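Local structure of acetyl-CoA acetyltransferase A (Ascaris suum, 6BJA) at residues A[62-67]-A[126-131]; A[87-92]-A[102-107]; A[312-317]-A[337-342]. The protein belongs to the thiolase family, binds coenzyme A and probably catalyses acetyl transfer between acetyl-CoA molecules in lipid metabolism. All coordinates share one frame; numbering follows the deposited sequence.

Contact 1: residues A[62-67]-A[126-131]; sequences NVLSAG and SNAPFY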
ATOM      1  N   ASN A  62     -22.985  -9.424  -8.076  1.00 15.36           N
ATOM      2  CA  ASN A  62     -21.963  -8.479  -7.647  1.00 15.58           C
ATOM      3  C   ASN A  62     -20.648  -8.889  -8.259  1.00 15.92           C
ATOM      4  O   ASN A  62     -20.312 -10.060  -8.240  1.00 16.69           O
ATOM      5  CB  ASN A  62     -21.845  -8.450  -6.113  1.00 15.71           C
ATOM      6  CG  ASN A  62     -20.736  -7.542  -5.633  1.00 17.04           C
ATOM      7  OD1 ASN A  62     -19.640  -7.997  -5.264  1.00 19.45           O
ATOM      8  ND2 ASN A  62     -21.012  -6.246  -5.610  1.00 16.50           N
ATOM      9  N   VAL A  63     -19.927  -7.932  -8.830  1.00 15.34           N
ATOM     10  CA  VAL A  63     -18.657  -8.204  -9.487  1.00 15.41           C
ATOM     11  C   VAL A  63     -17.457  -7.883  -8.588  1.00 16.52           C
ATOM     12  O   VAL A  63     -16.567  -8.722  -8.419  1.00 19.15           O
ATOM     13  CB  VAL A  63     -18.555  -7.412 -10.801  1.00 15.26           C
ATOM     14  CG1 VAL A  63     -17.231  -7.725 -11.513  1.00 16.83           C
ATOM     15  CG2 VAL A  63     -19.757  -7.721 -11.684  1.00 15.17           C
ATOM     16  N   LEU A  64     -17.411  -6.670  -8.038  1.00 16.47           N
ATOM     17  CA  LEU A  64     -16.248  -6.212  -7.300  1.00 15.25           C
ATOM     18  C   LEU A  64     -16.495  -6.450  -5.820  1.00 18.05           C
ATOM     19  O   LEU A  64     -16.842  -5.544  -5.052  1.00 18.87           O
ATOM     20  CB  LEU A  64     -15.960  -4.743  -7.617  1.00 18.70           C
ATOM     21  CG  LEU A  64     -15.751  -4.505  -9.116  1.00 17.37           C
ATOM     22  CD1 LEU A  64     -15.856  -3.048  -9.454  1.00 25.04           C
ATOM     23  CD2 LEU A  64     -14.413  -5.083  -9.573  1.00 22.68           C
ATOM     24  N   SER A  65     -16.281  -7.702  -5.434  1.00 17.42           N
ATOM     25  CA  SER A  65     -16.649  -8.145  -4.094  1.00 17.41           C
ATOM     26  C   SER A  65     -15.552  -7.890  -3.068  1.00 17.47           C
ATOM     27  O   SER A  65     -15.744  -8.173  -1.883  1.00 18.13           O
ATOM     28  CB  SER A  65     -16.989  -9.625  -4.132  1.00 21.25           C
ATOM     29  OG  SER A  65     -15.844 -10.381  -4.495  1.00 26.39           O
ATOM     30  N   ALA A  66     -14.395  -7.385  -3.499  1.00 16.35           N
ATOM     31  CA  ALA A  66     -13.271  -7.223  -2.564  1.00 16.77           C
ATOM     32  C   ALA A  66     -13.561  -6.233  -1.437  1.00 17.12           C
ATOM     33  O   ALA A  66     -13.936  -5.070  -1.668  1.00 18.20           O
ATOM     34  CB  ALA A  66     -12.016  -6.793  -3.304  1.00 18.42           C
ATOM     35  N   GLY A  67     -13.328  -6.700  -0.212  1.00 19.88           N
ATOM     36  CA  GLY A  67     -13.425  -5.859   0.965  1.00 20.02           C
ATOM     37  C   GLY A  67     -14.809  -5.792   1.552  1.00 19.90           C
ATOM     38  O   GLY A  67     -15.016  -5.116   2.559  1.00 21.87           O
ATOM     39  N   SER A 126     -17.521   2.883  -6.454  1.00 16.90           N
ATOM     40  CA  SER A 126     -16.828   3.876  -5.648  1.00 17.33           C
ATOM     41  C   SER A 126     -15.947   3.276  -4.568  1.00 19.97           C
ATOM     42  O   SER A 126     -14.986   3.900  -4.140  1.00 20.42           O
ATOM     43  CB  SER A 126     -17.833   4.798  -4.974  1.00 19.24           C
ATOM     44  OG  SER A 126     -18.508   5.606  -5.931  1.00 19.81           O
ATOM     45  N   ASN A 127     -16.321   2.100  -4.075  1.00 17.42           N
ATOM     46  CA  ASN A 127     -15.608   1.494  -2.961  1.00 17.90           C
ATOM     47  C   ASN A 127     -14.738   0.301  -3.342  1.00 17.96           C
ATOM     48  O   ASN A 127     -14.201  -0.387  -2.466  1.00 18.66           O
ATOM     49  CB  ASN A 127     -16.616   1.093  -1.899  1.00 17.78           C
ATOM     50  CG  ASN A 127     -17.107   2.287  -1.143  1.00 20.87           C
ATOM     51  OD1 ASN A 127     -16.339   2.911  -0.416  1.00 25.28           O
ATOM     52  ND2 ASN A 127     -18.371   2.639  -1.330  1.00 20.22           N
ATOM     53  N   ALA A 128     -14.558   0.065  -4.635  1.00 16.49           N
ATOM     54  CA  ALA A 128     -13.623  -0.961  -5.089  1.00 18.57           C
ATOM     55  C   ALA A 128     -12.204  -0.545  -4.706  1.00 17.98           C
ATOM     56  O   ALA A 128     -11.785   0.583  -4.989  1.00 20.14           O
ATOM     57  CB  ALA A 128     -13.749  -1.137  -6.577  1.00 18.39           C
ATOM     58  N   PRO A 129     -11.440  -1.441  -4.067  1.00 18.05           N
ATOM     59  CA  PRO A 129     -10.133  -1.036  -3.553  1.00 17.77           C
ATOM     60  C   PRO A 129      -8.990  -1.243  -4.523  1.00 18.06           C
ATOM     61  O   PRO A 129      -9.210  -1.622  -5.669  1.00 18.50           O
ATOM     62  CB  PRO A 129      -9.960  -1.948  -2.346  1.00 18.03           C
ATOM     63  CG  PRO A 129     -10.572  -3.253  -2.832  1.00 18.49           C
ATOM     64  CD  PRO A 129     -11.802  -2.798  -3.622  1.00 19.75           C
ATOM     65  N   PHE A 130      -7.779  -0.998  -4.027  1.00 18.75           N
ATOM     66  CA  PHE A 130      -6.561  -1.369  -4.713  1.00 18.53           C
ATOM     67  C   PHE A 130      -5.966  -2.565  -4.002  1.00 17.89           C
ATOM     68  O   PHE A 130      -6.214  -2.754  -2.816  1.00 18.68           O
ATOM     69  CB  PHE A 130      -5.556  -0.219  -4.746  1.00 19.81           C
ATOM     70  CG  PHE A 130      -6.080   1.012  -5.422  1.00 20.01           C
ATOM     71  CD1 PHE A 130      -5.959   1.167  -6.785  1.00 20.45           C
ATOM     72  CD2 PHE A 130      -6.691   1.994  -4.690  1.00 21.73           C
ATOM     73  CE1 PHE A 130      -6.455   2.293  -7.402  1.00 21.75           C
ATOM     74  CE2 PHE A 130      -7.185   3.119  -5.310  1.00 23.78           C
ATOM     75  CZ  PHE A 130      -7.055   3.258  -6.663  1.00 21.62           C
ATOM     76  N   TYR A 131      -5.183  -3.354  -4.732  1.00 18.79           N
ATOM     77  CA  TYR A 131      -4.596  -4.575  -4.204  1.00 19.21           C
ATOM     78  C   TYR A 131      -3.085  -4.469  -4.049  1.00 20.67           C
ATOM     79  O   TYR A 131      -2.384  -4.068  -4.973  1.00 21.48           O
ATOM     80  CB  TYR A 131      -4.899  -5.756  -5.139  1.00 17.93           C
ATOM     81  CG  TYR A 131      -6.358  -5.979  -5.494  1.00 17.34           C
ATOM     82  CD1 TYR A 131      -7.352  -5.847  -4.537  1.00 18.71           C
ATOM     83  CD2 TYR A 131      -6.731  -6.376  -6.778  1.00 18.50           C
ATOM     84  CE1 TYR A 131      -8.666  -6.089  -4.844  1.00 18.72           C
ATOM     85  CE2 TYR A 131      -8.040  -6.618  -7.098  1.00 18.49           C
ATOM     86  CZ  TYR A 131      -9.011  -6.472  -6.120  1.00 16.80           C
ATOM     87  OH  TYR A 131     -10.330  -6.720  -6.411  1.00 18.67           O
TER
HETATM   88  O   HOH W   1     -14.218  -2.550  -0.621  1.00 23.47           O
HETATM   89  O   HOH W   2     -13.268  -6.604  -6.198  1.00 24.63           O
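Three neighbours converge on the phenolic oxygen of Tyr131: a water, an aspartate and a methyl group. The bridging water donates to Tyr131 OH at 2.9 Å and accepts the backbone N-H of Ala66, with its oxygen 3.0 Å from Ala66 N, while Asp151 of the same chain forms a further hydrogen bond to the hydroxyl through its OD2. Ala66 CB lies 3.5 Å from Tyr131 OH and meets the ring at its edge, in the ring plane, on the CE1 side. Tyr131 reaches this spot because its CG sits beside the backbone N, opposite the carbonyl carbon (chi1 -53°). The same methyl also rests on Pro129, CB to CG 3.9 Å, and Pro129 CD approaches Ala66 O. That carbonyl has its own hydrated link, a second water donating to both Ala66 O (2.7 Å) and Asn127 O (2.8 Å). The contact thus joins the loop that follows strand 57-61 to the start of an excursion whose strands 130-132 and 145-146 pair antiparallel, probably the tetramerisation loop of thiolases. Phe130 and Tyr131 pair with an antiparallel strand of a second subunit, and Phe130 packs on Ile137 of a third. Leu64, the centre of an inverse gamma turn, presents CD1 to the methyl of Ala128 at 4.0 Å. The backbone of this turn is held by Glu123, whose two carboxylate oxygens accept one N-H each: OE1 from Val63 and OE2 from Leu64.

Contact 2: residues A[87-92]-A[102-107]; sequences QCVTIN and IIMGAQ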
ATOM      1  N   GLN A  87     -31.861 -19.219   2.067  1.00 17.38           N
ATOM      2  CA  GLN A  87     -30.576 -19.428   1.427  1.00 18.21           C
ATOM      3  C   GLN A  87     -30.096 -18.222   0.632  1.00 19.38           C
ATOM      4  O   GLN A  87     -30.869 -17.618  -0.097  1.00 23.48           O
ATOM      5  CB  GLN A  87     -30.672 -20.618   0.505  1.00 18.25           C
ATOM      6  CG  GLN A  87     -30.489 -21.966   1.185  1.00 21.74           C
ATOM      7  CD  GLN A  87     -31.417 -22.198   2.361  1.00 21.77           C
ATOM      8  OE1 GLN A  87     -32.611 -22.492   2.172  1.00 23.61           O
ATOM      9  NE2 GLN A  87     -30.878 -22.088   3.595  1.00 23.96           N
ATOM     10  N   CYS A  88     -28.810 -17.922   0.757  1.00 15.74           N
ATOM     11  CA  CYS A  88     -28.206 -16.717   0.189  1.00 17.59           C
ATOM     12  C   CYS A  88     -26.942 -17.008  -0.593  1.00 17.40           C
ATOM     13  O   CYS A  88     -26.056 -17.674  -0.088  1.00 16.96           O
ATOM     14  CB  CYS A  88     -27.876 -15.754   1.302  1.00 15.75           C
ATOM     15  SG  CYS A  88     -29.315 -15.408   2.361  1.00 18.43           S
ATOM     16  N   VAL A  89     -26.850 -16.501  -1.827  1.00 15.71           N
ATOM     17  CA  VAL A  89     -25.666 -16.742  -2.643  1.00 15.85           C
ATOM     18  C   VAL A  89     -25.340 -15.500  -3.463  1.00 16.12           C
ATOM     19  O   VAL A  89     -26.252 -14.774  -3.905  1.00 15.06           O
ATOM     20  CB  VAL A  89     -25.870 -17.966  -3.547  1.00 14.58           C
ATOM     21  CG1 VAL A  89     -26.979 -17.740  -4.581  1.00 16.84           C
ATOM     22  CG2 VAL A  89     -24.570 -18.342  -4.257  1.00 17.05           C
ATOM     23  N   THR A  90     -24.051 -15.239  -3.640  1.00 15.84           N
ATOM     24  CA  THR A  90     -23.571 -14.107  -4.423  1.00 17.03           C
ATOM     25  C   THR A  90     -22.965 -14.660  -5.691  1.00 17.16           C
ATOM     26  O   THR A  90     -22.226 -15.637  -5.655  1.00 16.74           O
ATOM     27  CB  THR A  90     -22.545 -13.251  -3.659  1.00 16.20           C
ATOM     28  OG1 THR A  90     -23.096 -12.884  -2.378  1.00 16.60           O
ATOM     29  CG2 THR A  90     -22.249 -11.960  -4.389  1.00 17.31           C
ATOM     30  N   ILE A  91     -23.321 -14.079  -6.820  1.00 15.70           N
ATOM     31  CA  ILE A  91     -22.802 -14.629  -8.055  1.00 18.15           C
ATOM     32  C   ILE A  91     -22.194 -13.565  -8.959  1.00 16.00           C
ATOM     33  O   ILE A  91     -22.585 -12.384  -8.947  1.00 15.70           O
ATOM     34  CB  ILE A  91     -23.864 -15.438  -8.802  1.00 28.27           C
ATOM     35  CG1 ILE A  91     -24.897 -14.539  -9.427  1.00 27.93           C
ATOM     36  CG2 ILE A  91     -24.571 -16.454  -7.893  1.00 23.82           C
ATOM     37  CD1 ILE A  91     -24.858 -14.759 -10.852  1.00 31.69           C
ATOM     38  N   ASN A  92     -21.205 -14.012  -9.738  1.00 15.57           N
ATOM     39  CA  ASN A  92     -20.414 -13.140 -10.597  1.00 15.38           C
ATOM     40  C   ASN A  92     -20.438 -13.686 -12.011  1.00 16.45           C
ATOM     41  O   ASN A  92     -19.877 -14.743 -12.280  1.00 15.34           O
ATOM     42  CB  ASN A  92     -18.967 -13.031 -10.093  1.00 14.67           C
ATOM     43  CG  ASN A  92     -18.103 -12.105 -10.934  1.00 19.98           C
ATOM     44  OD1 ASN A  92     -18.518 -11.628 -11.976  1.00 22.81           O
ATOM     45  ND2 ASN A  92     -16.879 -11.861 -10.479  1.00 27.04           N
ATOM     46  N   ILE A 102     -31.550 -13.341 -11.631  1.00 16.02           N
ATOM     47  CA  ILE A 102     -32.971 -13.471 -11.924  1.00 15.37           C
ATOM     48  C   ILE A 102     -33.262 -14.830 -12.584  1.00 18.32           C
ATOM     49  O   ILE A 102     -34.230 -15.500 -12.237  1.00 17.49           O
ATOM     50  CB  ILE A 102     -33.485 -12.314 -12.811  1.00 16.03           C
ATOM     51  CG1 ILE A 102     -33.432 -11.003 -12.028  1.00 15.03           C
ATOM     52  CG2 ILE A 102     -34.921 -12.577 -13.296  1.00 17.35           C
ATOM     53  CD1 ILE A 102     -33.634  -9.760 -12.864  1.00 18.19           C
ATOM     54  N   ILE A 103     -32.404 -15.249 -13.513  1.00 15.83           N
ATOM     55  CA  ILE A 103     -32.574 -16.538 -14.174  1.00 15.44           C
ATOM     56  C   ILE A 103     -32.482 -17.692 -13.149  1.00 17.56           C
ATOM     57  O   ILE A 103     -33.289 -18.619 -13.190  1.00 19.69           O
ATOM     58  CB  ILE A 103     -31.550 -16.685 -15.319  1.00 17.65           C
ATOM     59  CG1 ILE A 103     -31.947 -15.737 -16.449  1.00 18.34           C
ATOM     60  CG2 ILE A 103     -31.518 -18.130 -15.818  1.00 21.22           C
ATOM     61  CD1 ILE A 103     -30.855 -15.518 -17.470  1.00 19.70           C
ATOM     62  N   MET A 104     -31.554 -17.604 -12.200  1.00 16.48           N
ATOM     63  CA  MET A 104     -31.430 -18.614 -11.154  1.00 17.33           C
ATOM     64  C   MET A 104     -32.687 -18.670 -10.307  1.00 19.62           C
ATOM     65  O   MET A 104     -33.122 -19.739  -9.898  1.00 20.92           O
ATOM     66  CB  MET A 104     -30.221 -18.343 -10.258  1.00 16.59           C
ATOM     67  CG  MET A 104     -28.886 -18.630 -10.934  1.00 17.46           C
ATOM     68  SD  MET A 104     -27.471 -18.070  -9.957  1.00 18.72           S
ATOM     69  CE  MET A 104     -27.609 -19.091  -8.470  1.00 19.68           C
ATOM     70  N   GLY A 105     -33.255 -17.514 -10.016  1.00 17.87           N
ATOM     71  CA  GLY A 105     -34.466 -17.473  -9.223  1.00 17.46           C
ATOM     72  C   GLY A 105     -35.605 -18.112  -9.983  1.00 19.04           C
ATOM     73  O   GLY A 105     -36.383 -18.864  -9.420  1.00 20.52           O
ATOM     74  N   ALA A 106     -35.710 -17.801 -11.272  1.00 18.02           N
ATOM     75  CA  ALA A 106     -36.751 -18.387 -12.105  1.00 18.79           C
ATOM     76  C   ALA A 106     -36.576 -19.904 -12.151  1.00 22.51           C
ATOM     77  O   ALA A 106     -37.541 -20.641 -12.036  1.00 22.91           O
ATOM     78  CB  ALA A 106     -36.735 -17.792 -13.512  1.00 19.31           C
ATOM     79  N   GLN A 107     -35.342 -20.366 -12.322  1.00 22.79           N
ATOM     80  CA  GLN A 107     -35.095 -21.802 -12.378  1.00 20.10           C
ATOM     81  C   GLN A 107     -35.490 -22.499 -11.073  1.00 22.56           C
ATOM     82  O   GLN A 107     -36.096 -23.570 -11.096  1.00 24.56           O
ATOM     83  CB  GLN A 107     -33.625 -22.082 -12.692  1.00 22.04           C
ATOM     84  CG  GLN A 107     -33.378 -23.511 -13.146  1.00 30.86           C
ATOM     85  CD  GLN A 107     -31.921 -23.755 -13.535  1.00 33.27           C
ATOM     86  OE1 GLN A 107     -31.080 -24.031 -12.677  1.00 33.76           O
ATOM     87  NE2 GLN A 107     -31.618 -23.634 -14.831  1.00 37.56           N
TER
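Met104 meets strand 87-92, outermost in this chain's sheet, with the last two atoms of its side chain, SD against Ile91 and CE turned toward Val89. The setting is a beta-alpha-beta crossover of the thiolase fold: strand 87-92 leads into helix 97-110, which packs over the sheet before the chain returns in the parallel strand 116-124. The sulfur lies 3.9 Å from Ile91 CG2, and the two side chains lie alongside, running opposite ways. Met104 runs extended as far as SD, then bends at chi3 (63°), a turn that leaves CE 4.1 Å from Ile91 CG2 and 4.2 Å from Val89 CG1. With Val89 the approach is tip to tip, methyl to methyl. Ile91 offers CG2 to the helix with that branch beside its backbone N, while CG1 takes the crowded position between N and the carbonyl carbon (chi1 73°).

One shell out, Ile59 of the neighbouring strand 57-61 touches both Val89 and Met104, so the Met104 side chain packs against two strands. Ile91 and Met104 each also pack on their own counterparts in a second subunit, where Thr90 to Asn92 continue the sheet antiparallel across the interface. Along the strand's backbone, Cys88 O accepts hydrogen bonds from Asn71 ND2 of the same chain and from Lys93 NZ of that second subunit.

Contact 3: residues A[312-317]-A[337-342]; sequences LDEESI and LRLDPK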
ATOM      1  N   LEU A 312     -41.685 -16.892 -31.352  1.00 31.63           N
ATOM      2  CA  LEU A 312     -41.929 -15.479 -31.614  1.00 31.50           C
ATOM      3  C   LEU A 312     -40.960 -14.947 -32.654  1.00 30.22           C
ATOM      4  O   LEU A 312     -39.952 -15.584 -32.958  1.00 31.83           O
ATOM      5  CB  LEU A 312     -41.794 -14.672 -30.321  1.00 31.16           C
ATOM      6  CG  LEU A 312     -42.777 -15.010 -29.203  1.00 31.71           C
ATOM      7  CD1 LEU A 312     -42.403 -14.266 -27.936  1.00 31.75           C
ATOM      8  CD2 LEU A 312     -44.191 -14.676 -29.607  1.00 36.64           C
ATOM      9  N   ASP A 313     -41.257 -13.780 -33.202  1.00 33.98           N
ATOM     10  CA  ASP A 313     -40.262 -13.077 -33.989  1.00 36.23           C
ATOM     11  C   ASP A 313     -40.122 -11.682 -33.422  1.00 30.82           C
ATOM     12  O   ASP A 313     -40.846 -11.303 -32.490  1.00 32.19           O
ATOM     13  CB  ASP A 313     -40.625 -13.060 -35.478  1.00 40.93           C
ATOM     14  CG  ASP A 313     -42.042 -12.620 -35.732  1.00 45.41           C
ATOM     15  OD1 ASP A 313     -42.544 -11.745 -34.995  1.00 43.80           O
ATOM     16  OD2 ASP A 313     -42.650 -13.147 -36.691  1.00 51.85           O
ATOM     17  N   GLU A 314     -39.161 -10.944 -33.953  1.00 30.02           N
ATOM     18  CA  GLU A 314     -38.816  -9.626 -33.443  1.00 31.75           C
ATOM     19  C   GLU A 314     -40.014  -8.685 -33.377  1.00 30.56           C
ATOM     20  O   GLU A 314     -40.130  -7.864 -32.462  1.00 28.03           O
ATOM     21  CB  GLU A 314     -37.730  -8.999 -34.314  1.00 33.33           C
ATOM     22  CG  GLU A 314     -36.359  -9.609 -34.165  1.00 35.20           C
ATOM     23  CD  GLU A 314     -36.204 -10.955 -34.878  1.00 39.90           C
ATOM     24  OE1 GLU A 314     -37.130 -11.381 -35.606  1.00 38.67           O
ATOM     25  OE2 GLU A 314     -35.146 -11.593 -34.706  1.00 39.25           O
ATOM     26  N   GLU A 315     -40.908  -8.792 -34.354  1.00 30.46           N
ATOM     27  CA  GLU A 315     -42.058  -7.897 -34.436  1.00 32.04           C
ATOM     28  C   GLU A 315     -43.077  -8.106 -33.314  1.00 30.35           C
ATOM     29  O   GLU A 315     -43.884  -7.217 -33.036  1.00 33.06           O
ATOM     30  CB  GLU A 315     -42.744  -8.072 -35.796  1.00 40.42           C
ATOM     31  CG  GLU A 315     -41.968  -7.470 -36.963  1.00 40.98           C
ATOM     32  CD  GLU A 315     -40.641  -8.166 -37.263  1.00 49.84           C
ATOM     33  OE1 GLU A 315     -40.535  -9.405 -37.091  1.00 43.13           O
ATOM     34  OE2 GLU A 315     -39.694  -7.460 -37.687  1.00 55.08           O
ATOM     35  N   SER A 316     -43.034  -9.282 -32.685  1.00 31.53           N
ATOM     36  CA  SER A 316     -43.895  -9.630 -31.546  1.00 29.81           C
ATOM     37  C   SER A 316     -43.597  -8.786 -30.313  1.00 30.16           C
ATOM     38  O   SER A 316     -44.393  -8.751 -29.379  1.00 27.92           O
ATOM     39  CB  SER A 316     -43.713 -11.099 -31.145  1.00 34.85           C
ATOM     40  OG  SER A 316     -43.751 -11.993 -32.246  1.00 45.35           O
ATOM     41  N   ILE A 317     -42.426  -8.156 -30.300  1.00 25.56           N
ATOM     42  CA  ILE A 317     -41.875  -7.561 -29.079  1.00 24.07           C
ATOM     43  C   ILE A 317     -42.114  -6.058 -29.085  1.00 22.29           C
ATOM     44  O   ILE A 317     -41.710  -5.349 -30.003  1.00 23.18           O
ATOM     45  CB  ILE A 317     -40.363  -7.859 -28.959  1.00 20.85           C
ATOM     46  CG1 ILE A 317     -40.109  -9.365 -29.043  1.00 20.78           C
ATOM     47  CG2 ILE A 317     -39.762  -7.216 -27.714  1.00 21.84           C
ATOM     48  CD1 ILE A 317     -40.829 -10.245 -28.017  1.00 21.80           C
ATOM     49  N   LEU A 337     -30.656  -7.354 -35.406  1.00 20.46           N
ATOM     50  CA  LEU A 337     -32.022  -7.841 -35.273  1.00 20.07           C
ATOM     51  C   LEU A 337     -33.029  -7.057 -36.112  1.00 19.45           C
ATOM     52  O   LEU A 337     -34.220  -7.372 -36.091  1.00 23.13           O
ATOM     53  CB  LEU A 337     -32.450  -7.777 -33.810  1.00 21.04           C
ATOM     54  CG  LEU A 337     -31.642  -8.736 -32.942  1.00 22.99           C
ATOM     55  CD1 LEU A 337     -31.943  -8.482 -31.487  1.00 19.36           C
ATOM     56  CD2 LEU A 337     -31.928 -10.191 -33.283  1.00 24.91           C
ATOM     57  N   ARG A 338     -32.543  -6.031 -36.818  1.00 19.51           N
ATOM     58  CA  ARG A 338     -33.362  -5.165 -37.683  1.00 22.35           C
ATOM     59  C   ARG A 338     -34.541  -4.577 -36.913  1.00 22.01           C
ATOM     60  O   ARG A 338     -35.688  -4.589 -37.376  1.00 23.87           O
ATOM     61  CB  ARG A 338     -33.858  -5.931 -38.905  1.00 25.82           C
ATOM     62  CG  ARG A 338     -32.740  -6.542 -39.739  1.00 31.36           C
ATOM     63  CD  ARG A 338     -33.321  -7.316 -40.911  1.00 42.56           C
ATOM     64  NE  ARG A 338     -32.823  -8.691 -40.959  1.00 62.53           N
ATOM     65  CZ  ARG A 338     -31.880  -9.136 -41.789  1.00 70.95           C
ATOM     66  NH1 ARG A 338     -31.308  -8.327 -42.679  1.00 73.46           N
ATOM     67  NH2 ARG A 338     -31.511 -10.409 -41.734  1.00 70.29           N
ATOM     68  N   LEU A 339     -34.238  -4.037 -35.735  1.00 19.96           N
ATOM     69  CA  LEU A 339     -35.252  -3.396 -34.907  1.00 19.54           C
ATOM     70  C   LEU A 339     -35.554  -1.932 -35.244  1.00 21.01           C
ATOM     71  O   LEU A 339     -34.732  -1.197 -35.777  1.00 18.34           O
ATOM     72  CB  LEU A 339     -34.827  -3.485 -33.435  1.00 18.86           C
ATOM     73  CG  LEU A 339     -34.492  -4.884 -32.947  1.00 19.89           C
ATOM     74  CD1 LEU A 339     -34.058  -4.830 -31.461  1.00 21.03           C
ATOM     75  CD2 LEU A 339     -35.635  -5.864 -33.153  1.00 21.44           C
ATOM     76  N   ASP A 340     -36.758  -1.516 -34.895  1.00 20.23           N
ATOM     77  CA  ASP A 340     -37.105  -0.105 -34.880  1.00 20.29           C
ATOM     78  C   ASP A 340     -36.410   0.543 -33.684  1.00 19.91           C
ATOM     79  O   ASP A 340     -36.720   0.207 -32.523  1.00 19.08           O
ATOM     80  CB  ASP A 340     -38.613   0.059 -34.788  1.00 21.77           C
ATOM     81  CG  ASP A 340     -39.048   1.510 -34.791  1.00 23.33           C
ATOM     82  OD1 ASP A 340     -38.200   2.418 -34.700  1.00 21.42           O
ATOM     83  OD2 ASP A 340     -40.269   1.745 -34.856  1.00 29.42           O
ATOM     84  N   PRO A 341     -35.446   1.440 -33.943  1.00 18.94           N
ATOM     85  CA  PRO A 341     -34.714   2.058 -32.826  1.00 21.43           C
ATOM     86  C   PRO A 341     -35.627   2.753 -31.817  1.00 21.44           C
ATOM     87  O   PRO A 341     -35.254   2.928 -30.651  1.00 20.07           O
ATOM     88  CB  PRO A 341     -33.800   3.081 -33.510  1.00 23.83           C
ATOM     89  CG  PRO A 341     -33.768   2.703 -34.947  1.00 25.34           C
ATOM     90  CD  PRO A 341     -35.054   2.003 -35.248  1.00 20.03           C
ATOM     91  N   LYS A 342     -36.821   3.144 -32.241  1.00 19.24           N
ATOM     92  CA  LYS A 342     -37.685   3.872 -31.352  1.00 20.60           C
ATOM     93  C   LYS A 342     -38.319   2.946 -30.307  1.00 20.91           C
ATOM     94  O   LYS A 342     -38.963   3.442 -29.377  1.00 21.41           O
ATOM     95  CB  LYS A 342     -38.750   4.618 -32.154  1.00 21.23           C
ATOM     96  CG  LYS A 342     -38.167   5.758 -32.995  1.00 23.54           C
ATOM     97  CD  LYS A 342     -39.293   6.616 -33.583  1.00 28.37           C
ATOM     98  CE  LYS A 342     -38.823   7.537 -34.705  1.00 36.58           C
ATOM     99  NZ  LYS A 342     -37.700   8.420 -34.276  1.00 48.71           N
TER
HETATM  100  O   HOH W   3     -38.086  -5.610 -36.189  1.00 40.33           O
HETATM  101  O   HOH W   4     -36.620  -8.424 -37.663  1.00 44.14           O
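Glu314, Leu337 and Leu339 carry this contact, which joins two connections in the C-terminal half of the thiolase fold: the short 3-10 turn leading into strand 319-322, and the exit from helix 327-337. Glu314 is the central piece. Its CB and CG both lie 3.9 Å from Leu339 CD2, and the two side chains cross at about a right angle. With CG set beside the backbone N (chi1 -72°), that carbon lies 3.6 Å from Leu337 O; the bend at chi2 (77°) then swings the carboxylate so that OE2 is 3.8 Å from Leu337 CD2. The acid therefore lends its aliphatic part to the packing, and Leu337 crosses it almost perpendicularly as well.

Helix 298-310 backs two of them, with Leu307 against Glu314 and with Val303 and Lys304 against Leu337. Helix 327-337 ends in a Schellman motif at Arg338, which takes a positive phi, and after this change of direction Leu339 lies beside Glu314. Water adds a looser polar layer: one molecule lies 2.9 Å from both Glu315 OE2 and Arg338 O, and another joins Glu315 OE2 to Leu337 O. Both waters have other acceptors close by, so these bridges are probably shared. Further along, Asp340 closes an Asx turn, its OD1 accepting from Lys342 N at 2.9 Å, with the donor standing 53° out of the carboxylate plane.

How the contacts relate
From the N terminus, the chain leaves strand 57-61 and opens contact 1 at 62-67. Before that loop closes at 126-131, contact 2 packs helix 97-110 on strand 87-92 across only nine residues, nested inside contact 1, at the end of the chain's sheet that the second subunit extends. The two touch through Asn62 N and Ile91 O, 3.1 Å apart in a probable hydrogen bond, and both meet that subunit. Contact 3 follows in series, in the C-terminal thiolase domain, joining the connections that flank strand 319-322, at the sheet's other end, and helix 327-337. Contacts 1 and 3 lie on opposite sides of the chain's centre, their own centres 38 Å apart.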